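Local coordinates for protein fusarinine C esterase sidJ (Aspergillus fumigatus, PDB 6GUP) that hydrolyses the ester bonds of the siderophore fusarinine C, releasing fusarinine and iron, as a homodimeric alpha/beta-hydrolase, at residues 200-214 and 226-238. Numbering follows the deposited sequence.
Sequences REAARDADAGTDVLL and HTPLSARRFLSLT
Arg-232 takes hold of Asp-211 side-on, NE and NH2 both donating to OD1 from the same face of the carboxylate. Arg-232 NH2 lies 3.1 Å from Asp-211 OD1, and OD1 lies in the guanidinium plane, whereas the carboxylate is turned 46° against it. A bend at chi3 (-68°) swings the otherwise extended arginine chain back to the aspartate. A water donates to the same OD1 and accepts from Arg-232 N, closing a second route between the two residues.

Beside this salt bridge the backbones of Leu-213 and Ser-230 form a single bridge: Ala-231 N donates to Val-212 O (2.7 Å) and Leu-214 N to Leu-229 O (2.8 Å). Ser-230 then caps helix 231-238, its OG, set between the backbone N and the carbonyl carbon, accepting from Arg-233 N and also bonding to Trp-81 O.

On the helical side of the contact, helix 200-205 crosses helix 231-238 at -124°, with Ala-202 CB pressed on Ala-231 CB at a tight 3.5 Å. Leu-235 forks over the next turn, CD1 on Ala-203 CB and CD2 against Arg-200 CG (3.7 Å). Leu-214 puts CD1 on Phe-234 CB (3.6 Å), while Leu-195 and Ala-199 of helix 185-205 also touch that phenylalanine.

Residues 211-213 pair antiparallel with a strand of the second subunit. The salt bridge, the water and the Ala-231 N to Val-212 O bond join the start of helix 231-238 to this strand, which carries the sheet across the dimer interface.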
ATOM      1  N   ARG A 200     -12.149   0.098  25.190  1.00 48.42           N
ATOM      2  CA  ARG A 200     -11.792  -0.421  26.519  1.00 50.41           C
ATOM      3  C   ARG A 200     -12.305  -1.842  26.736  1.00 48.13           C
ATOM      4  O   ARG A 200     -11.598  -2.679  27.300  1.00 47.94           O
ATOM      5  CB  ARG A 200     -12.331   0.482  27.629  1.00 54.97           C
ATOM      6  CG  ARG A 200     -11.733   1.879  27.657  1.00 59.41           C
ATOM      7  CD  ARG A 200     -12.027   2.573  28.976  1.00 66.04           C
ATOM      8  NE  ARG A 200     -12.430   3.970  28.829  1.00 74.37           N
ATOM      9  CZ  ARG A 200     -12.796   4.758  29.842  1.00 82.99           C
ATOM     10  NH1 ARG A 200     -12.808   4.301  31.097  1.00 86.56           N
ATOM     11  NH2 ARG A 200     -13.151   6.017  29.602  1.00 85.94           N
ATOM     12  N   GLU A 201     -13.537  -2.098  26.295  1.00 47.30           N
ATOM     13  CA  GLU A 201     -14.149  -3.426  26.385  1.00 51.40           C
ATOM     14  C   GLU A 201     -13.362  -4.466  25.579  1.00 49.95           C
ATOM     15  O   GLU A 201     -13.156  -5.586  26.046  1.00 49.60           O
ATOM     16  CB  GLU A 201     -15.608  -3.373  25.909  1.00 57.83           C
ATOM     17  CG  GLU A 201     -16.422  -4.636  26.181  1.00 67.68           C
ATOM     18  CD  GLU A 201     -16.637  -5.509  24.951  1.00 73.85           C
ATOM     19  OE1 GLU A 201     -16.991  -4.972  23.879  1.00 78.22           O
ATOM     20  OE2 GLU A 201     -16.476  -6.742  25.061  1.00 77.25           O
ATOM     21  N   ALA A 202     -12.918  -4.078  24.384  1.00 49.00           N
ATOM     22  CA  ALA A 202     -12.103  -4.946  23.527  1.00 48.01           C
ATOM     23  C   ALA A 202     -10.728  -5.245  24.127  1.00 47.01           C
ATOM     24  O   ALA A 202     -10.246  -6.372  24.027  1.00 47.05           O
ATOM     25  CB  ALA A 202     -11.947  -4.329  22.147  1.00 49.13           C
ATOM     26  N   ALA A 203     -10.103  -4.242  24.745  1.00 45.78           N
ATOM     27  CA  ALA A 203      -8.810  -4.428  25.417  1.00 45.47           C
ATOM     28  C   ALA A 203      -8.897  -5.467  26.537  1.00 45.68           C
ATOM     29  O   ALA A 203      -8.016  -6.315  26.675  1.00 45.26           O
ATOM     30  CB  ALA A 203      -8.295  -3.104  25.963  1.00 44.31           C
ATOM     31  N   ARG A 204      -9.972  -5.398  27.320  1.00 47.40           N
ATOM     32  CA  ARG A 204     -10.229  -6.370  28.385  1.00 50.13           C
ATOM     33  C   ARG A 204     -10.620  -7.760  27.865  1.00 52.06           C
ATOM     34  O   ARG A 204     -10.108  -8.768  28.359  1.00 52.78           O
ATOM     35  CB  ARG A 204     -11.338  -5.868  29.316  1.00 51.19           C
ATOM     36  CG  ARG A 204     -10.973  -4.654  30.156  1.00 53.11           C
ATOM     37  CD  ARG A 204     -12.031  -4.409  31.222  1.00 55.64           C
ATOM     38  NE  ARG A 204     -13.342  -4.116  30.633  1.00 57.10           N
ATOM     39  CZ  ARG A 204     -13.835  -2.901  30.373  1.00 59.19           C
ATOM     40  NH1 ARG A 204     -13.151  -1.789  30.647  1.00 59.03           N
ATOM     41  NH2 ARG A 204     -15.045  -2.794  29.830  1.00 58.56           N
ATOM     42  N   ASP A 205     -11.517  -7.804  26.875  1.00 50.91           N
ATOM     43  CA  ASP A 205     -12.238  -9.037  26.504  1.00 52.17           C
ATOM     44  C   ASP A 205     -11.761  -9.778  25.249  1.00 48.18           C
ATOM     45  O   ASP A 205     -12.051 -10.967  25.110  1.00 46.30           O
ATOM     46  CB  ASP A 205     -13.737  -8.733  26.352  1.00 57.45           C
ATOM     47  CG  ASP A 205     -14.377  -8.219  27.641  1.00 62.08           C
ATOM     48  OD1 ASP A 205     -13.697  -8.157  28.689  1.00 62.51           O
ATOM     49  OD2 ASP A 205     -15.577  -7.878  27.607  1.00 64.06           O
ATOM     50  N   ALA A 206     -11.063  -9.100  24.335  1.00 44.95           N
ATOM     51  CA  ALA A 206     -10.639  -9.734  23.076  1.00 42.33           C
ATOM     52  C   ALA A 206      -9.574 -10.800  23.320  1.00 41.76           C
ATOM     53  O   ALA A 206      -8.756 -10.667  24.235  1.00 41.22           O
ATOM     54  CB  ALA A 206     -10.126  -8.696  22.087  1.00 43.60           C
ATOM     55  N   ASP A 207      -9.595 -11.854  22.504  1.00 42.33           N
ATOM     56  CA  ASP A 207      -8.604 -12.930  22.595  1.00 43.72           C
ATOM     57  C   ASP A 207      -7.217 -12.408  22.233  1.00 41.78           C
ATOM     58  O   ASP A 207      -7.088 -11.460  21.456  1.00 41.40           O
ATOM     59  CB  ASP A 207      -8.969 -14.105  21.674  1.00 48.84           C
ATOM     60  CG  ASP A 207     -10.204 -14.861  22.141  1.00 52.69           C
ATOM     61  OD1 ASP A 207     -10.296 -15.191  23.344  1.00 53.27           O
ATOM     62  OD2 ASP A 207     -11.079 -15.142  21.296  1.00 54.81           O
ATOM     63  N   ALA A 208      -6.187 -13.025  22.809  1.00 40.60           N
ATOM     64  CA  ALA A 208      -4.804 -12.629  22.545  1.00 41.14           C
ATOM     65  C   ALA A 208      -4.473 -12.798  21.063  1.00 43.03           C
ATOM     66  O   ALA A 208      -4.855 -13.794  20.448  1.00 43.25           O
ATOM     67  CB  ALA A 208      -3.845 -13.440  23.395  1.00 41.82           C
ATOM     68  N   GLY A 209      -3.797 -11.800  20.496  1.00 44.07           N
ATOM     69  CA  GLY A 209      -3.446 -11.795  19.076  1.00 44.53           C
ATOM     70  C   GLY A 209      -4.495 -11.231  18.128  1.00 43.92           C
ATOM     71  O   GLY A 209      -4.179 -10.965  16.966  1.00 45.72           O
ATOM     72  N   THR A 210      -5.734 -11.052  18.597  1.00 42.28           N
ATOM     73  CA  THR A 210      -6.799 -10.477  17.772  1.00 42.49           C
ATOM     74  C   THR A 210      -6.801  -8.956  17.850  1.00 43.55           C
ATOM     75  O   THR A 210      -6.255  -8.368  18.789  1.00 43.44           O
ATOM     76  CB  THR A 210      -8.206 -10.974  18.178  1.00 42.03           C
ATOM     77  OG1 THR A 210      -8.514 -10.548  19.511  1.00 43.08           O
ATOM     78  CG2 THR A 210      -8.296 -12.480  18.102  1.00 41.80           C
ATOM     79  N   ASP A 211      -7.429  -8.336  16.854  1.00 42.79           N
ATOM     80  CA  ASP A 211      -7.647  -6.892  16.816  1.00 42.84           C
ATOM     81  C   ASP A 211      -9.101  -6.615  16.461  1.00 41.85           C
ATOM     82  O   ASP A 211      -9.566  -7.020  15.395  1.00 42.99           O
ATOM     83  CB  ASP A 211      -6.732  -6.233  15.778  1.00 43.26           C
ATOM     84  CG  ASP A 211      -5.373  -5.878  16.339  1.00 46.48           C
ATOM     85  OD1 ASP A 211      -5.306  -5.036  17.262  1.00 47.76           O
ATOM     86  OD2 ASP A 211      -4.365  -6.435  15.858  1.00 49.56           O
ATOM     87  N   VAL A 212      -9.808  -5.929  17.357  1.00 40.29           N
ATOM     88  CA  VAL A 212     -11.177  -5.495  17.103  1.00 40.94           C
ATOM     89  C   VAL A 212     -11.110  -4.165  16.358  1.00 42.23           C
ATOM     90  O   VAL A 212     -10.757  -3.140  16.943  1.00 42.83           O
ATOM     91  CB  VAL A 212     -11.984  -5.339  18.414  1.00 41.13           C
ATOM     92  CG1 VAL A 212     -13.411  -4.886  18.123  1.00 41.73           C
ATOM     93  CG2 VAL A 212     -11.996  -6.651  19.188  1.00 42.70           C
ATOM     94  N   LEU A 213     -11.438  -4.192  15.068  1.00 43.51           N
ATOM     95  CA  LEU A 213     -11.466  -2.982  14.250  1.00 44.98           C
ATOM     96  C   LEU A 213     -12.745  -2.216  14.547  1.00 45.89           C
ATOM     97  O   LEU A 213     -13.842  -2.767  14.427  1.00 47.06           O
ATOM     98  CB  LEU A 213     -11.393  -3.316  12.759  1.00 45.09           C
ATOM     99  CG  LEU A 213     -10.215  -4.167  12.278  1.00 45.66           C
ATOM    100  CD1 LEU A 213     -10.299  -4.316  10.768  1.00 44.94           C
ATOM    101  CD2 LEU A 213      -8.867  -3.587  12.685  1.00 46.88           C
ATOM    102  N   LEU A 214     -12.599  -0.952  14.938  1.00 45.28           N
ATOM    103  CA  LEU A 214     -13.743  -0.103  15.249  1.00 44.61           C
ATOM    104  C   LEU A 214     -14.365   0.399  13.943  1.00 45.16           C
ATOM    105  O   LEU A 214     -13.671   0.468  12.924  1.00 45.13           O
ATOM    106  CB  LEU A 214     -13.323   1.070  16.139  1.00 44.93           C
ATOM    107  CG  LEU A 214     -12.684   0.680  17.479  1.00 45.32           C
ATOM    108  CD1 LEU A 214     -12.057   1.892  18.152  1.00 45.82           C
ATOM    109  CD2 LEU A 214     -13.693   0.018  18.406  1.00 44.90           C
ATOM    110  N   HIS A 226      -8.302   9.926   9.179  1.00 78.97           N
ATOM    111  CA  HIS A 226      -9.349   9.193   8.449  1.00 84.49           C
ATOM    112  C   HIS A 226      -8.860   7.809   7.986  1.00 83.96           C
ATOM    113  O   HIS A 226      -9.182   7.350   6.886  1.00 84.50           O
ATOM    114  CB  HIS A 226      -9.862  10.035   7.267  1.00 94.11           C
ATOM    115  CG  HIS A 226     -11.226   9.650   6.782  1.00105.85           C
ATOM    116  ND1 HIS A 226     -11.555   8.362   6.414  1.00111.89           N
ATOM    117  CD2 HIS A 226     -12.338  10.393   6.574  1.00113.08           C
ATOM    118  CE1 HIS A 226     -12.813   8.328   6.013  1.00118.20           C
ATOM    119  NE2 HIS A 226     -13.312   9.546   6.103  1.00118.33           N
ATOM    120  N   THR A 227      -8.081   7.156   8.846  1.00 84.52           N
ATOM    121  CA  THR A 227      -7.564   5.808   8.592  1.00 84.64           C
ATOM    122  C   THR A 227      -8.285   4.860   9.559  1.00 77.92           C
ATOM    123  O   THR A 227      -8.707   5.297  10.635  1.00 78.71           O
ATOM    124  CB  THR A 227      -6.014   5.748   8.732  1.00 86.69           C
ATOM    125  OG1 THR A 227      -5.537   4.425   8.471  1.00 87.20           O
ATOM    126  CG2 THR A 227      -5.537   6.170  10.108  1.00 78.75           C
ATOM    127  N   PRO A 228      -8.456   3.572   9.180  1.00 71.29           N
ATOM    128  CA  PRO A 228      -9.114   2.621  10.088  1.00 68.97           C
ATOM    129  C   PRO A 228      -8.377   2.457  11.416  1.00 65.23           C
ATOM    130  O   PRO A 228      -7.161   2.654  11.472  1.00 65.79           O
ATOM    131  CB  PRO A 228      -9.094   1.305   9.295  1.00 68.92           C
ATOM    132  CG  PRO A 228      -8.017   1.488   8.281  1.00 68.35           C
ATOM    133  CD  PRO A 228      -8.142   2.926   7.894  1.00 68.75           C
ATOM    134  N   LEU A 229      -9.115   2.104  12.466  1.00 59.23           N
ATOM    135  CA  LEU A 229      -8.553   2.009  13.812  1.00 55.33           C
ATOM    136  C   LEU A 229      -8.976   0.734  14.527  1.00 49.77           C
ATOM    137  O   LEU A 229     -10.168   0.432  14.624  1.00 47.09           O
ATOM    138  CB  LEU A 229      -8.970   3.224  14.649  1.00 56.60           C
ATOM    139  CG  LEU A 229      -8.370   4.582  14.271  1.00 57.51           C
ATOM    140  CD1 LEU A 229      -9.016   5.685  15.094  1.00 55.57           C
ATOM    141  CD2 LEU A 229      -6.860   4.604  14.465  1.00 58.13           C
ATOM    142  N   SER A 230      -7.985  -0.004  15.027  1.00 45.31           N
ATOM    143  CA  SER A 230      -8.225  -1.090  15.969  1.00 42.97           C
ATOM    144  C   SER A 230      -8.544  -0.487  17.333  1.00 40.79           C
ATOM    145  O   SER A 230      -8.252   0.686  17.591  1.00 41.82           O
ATOM    146  CB  SER A 230      -7.007  -2.016  16.071  1.00 44.27           C
ATOM    147  OG  SER A 230      -5.926  -1.388  16.742  1.00 43.36           O
ATOM    148  N   ALA A 231      -9.148  -1.297  18.195  1.00 40.46           N
ATOM    149  CA  ALA A 231      -9.467  -0.884  19.563  1.00 41.26           C
ATOM    150  C   ALA A 231      -8.212  -0.513  20.350  1.00 44.53           C
ATOM    151  O   ALA A 231      -8.193   0.500  21.052  1.00 45.89           O
ATOM    152  CB  ALA A 231     -10.226  -1.985  20.282  1.00 39.12           C
ATOM    153  N   ARG A 232      -7.171  -1.336  20.224  1.00 47.58           N
ATOM    154  CA  ARG A 232      -5.898  -1.084  20.908  1.00 52.10           C
ATOM    155  C   ARG A 232      -5.214   0.189  20.427  1.00 55.21           C
ATOM    156  O   ARG A 232      -4.655   0.931  21.239  1.00 56.58           O
ATOM    157  CB  ARG A 232      -4.941  -2.268  20.756  1.00 54.43           C
ATOM    158  CG  ARG A 232      -5.316  -3.446  21.633  1.00 58.90           C
ATOM    159  CD  ARG A 232      -4.247  -4.521  21.609  1.00 63.59           C
ATOM    160  NE  ARG A 232      -4.143  -5.186  20.312  1.00 67.57           N
ATOM    161  CZ  ARG A 232      -3.350  -6.228  20.056  1.00 70.29           C
ATOM    162  NH1 ARG A 232      -2.575  -6.753  21.005  1.00 70.67           N
ATOM    163  NH2 ARG A 232      -3.330  -6.759  18.840  1.00 70.23           N
ATOM    164  N   ARG A 233      -5.256   0.436  19.120  1.00 56.61           N
ATOM    165  CA  ARG A 233      -4.669   1.652  18.571  1.00 57.94           C
ATOM    166  C   ARG A 233      -5.437   2.898  18.985  1.00 59.33           C
ATOM    167  O   ARG A 233      -4.831   3.911  19.326  1.00 60.77           O
ATOM    168  CB  ARG A 233      -4.567   1.601  17.051  1.00 57.42           C
ATOM    169  CG  ARG A 233      -3.605   2.653  16.560  1.00 61.76           C
ATOM    170  CD  ARG A 233      -3.518   2.838  15.058  1.00 65.20           C
ATOM    171  NE  ARG A 233      -3.108   4.214  14.764  1.00 68.64           N
ATOM    172  CZ  ARG A 233      -1.945   4.770  15.126  1.00 71.62           C
ATOM    173  NH1 ARG A 233      -1.014   4.087  15.797  1.00 75.51           N
ATOM    174  NH2 ARG A 233      -1.703   6.040  14.811  1.00 71.28           N
ATOM    175  N   PHE A 234      -6.764   2.822  18.943  1.00 58.56           N
ATOM    176  CA  PHE A 234      -7.608   3.934  19.366  1.00 57.55           C
ATOM    177  C   PHE A 234      -7.391   4.298  20.843  1.00 58.42           C
ATOM    178  O   PHE A 234      -7.357   5.483  21.184  1.00 59.41           O
ATOM    179  CB  PHE A 234      -9.083   3.617  19.098  1.00 55.30           C
ATOM    180  CG  PHE A 234     -10.029   4.641  19.649  1.00 53.96           C
ATOM    181  CD1 PHE A 234     -10.486   5.692  18.860  1.00 53.41           C
ATOM    182  CD2 PHE A 234     -10.452   4.563  20.968  1.00 54.38           C
ATOM    183  CE1 PHE A 234     -11.353   6.642  19.379  1.00 52.69           C
ATOM    184  CE2 PHE A 234     -11.312   5.508  21.489  1.00 54.90           C
ATOM    185  CZ  PHE A 234     -11.770   6.546  20.697  1.00 54.69           C
ATOM    186  N   LEU A 235      -7.256   3.288  21.706  1.00 56.39           N
ATOM    187  CA  LEU A 235      -7.009   3.514  23.143  1.00 55.84           C
ATOM    188  C   LEU A 235      -5.726   4.282  23.422  1.00 57.03           C
ATOM    189  O   LEU A 235      -5.678   5.097  24.344  1.00 58.87           O
ATOM    190  CB  LEU A 235      -6.973   2.196  23.930  1.00 52.41           C
ATOM    191  CG  LEU A 235      -8.308   1.585  24.351  1.00 52.86           C
ATOM    192  CD1 LEU A 235      -8.049   0.388  25.250  1.00 51.98           C
ATOM    193  CD2 LEU A 235      -9.209   2.591  25.055  1.00 55.16           C
ATOM    194  N   SER A 236      -4.694   4.002  22.633  1.00 56.22           N
ATOM    195  CA  SER A 236      -3.436   4.747  22.690  1.00 55.72           C
ATOM    196  C   SER A 236      -3.652   6.251  22.490  1.00 56.04           C
ATOM    197  O   SER A 236      -3.039   7.068  23.181  1.00 58.39           O
ATOM    198  CB  SER A 236      -2.467   4.225  21.624  1.00 53.36           C
ATOM    199  OG  SER A 236      -1.168   4.750  21.813  1.00 56.68           O
ATOM    200  N   LEU A 237      -4.535   6.599  21.555  1.00 53.73           N
ATOM    201  CA  LEU A 237      -4.788   7.994  21.191  1.00 51.79           C
ATOM    202  C   LEU A 237      -5.678   8.765  22.179  1.00 54.13           C
ATOM    203  O   LEU A 237      -5.576   9.991  22.246  1.00 54.24           O
ATOM    204  CB  LEU A 237      -5.370   8.074  19.767  1.00 51.72           C
ATOM    205  CG  LEU A 237      -4.616   7.305  18.665  1.00 51.05           C
ATOM    206  CD1 LEU A 237      -5.143   7.640  17.276  1.00 51.28           C
ATOM    207  CD2 LEU A 237      -3.109   7.526  18.732  1.00 50.88           C
ATOM    208  N   THR A 238      -6.529   8.065  22.939  1.00 59.25           N
ATOM    209  CA  THR A 238      -7.502   8.721  23.837  1.00 69.05           C
ATOM    210  C   THR A 238      -7.290   8.554  25.346  1.00 77.10           C
ATOM    211  O   THR A 238      -7.774   9.387  26.115  1.00 78.69           O
ATOM    212  CB  THR A 238      -8.936   8.257  23.530  1.00 73.60           C
ATOM    213  OG1 THR A 238      -9.058   6.850  23.771  1.00 72.26           O
ATOM    214  CG2 THR A 238      -9.277   8.553  22.096  1.00 77.48           C
TER
HETATM  215  O   HOH W   1      -7.486  -4.112  18.982  1.00 45.87           O
HETATM  216  O   HOH W   2     -12.043   2.543  12.012  1.00 46.31           O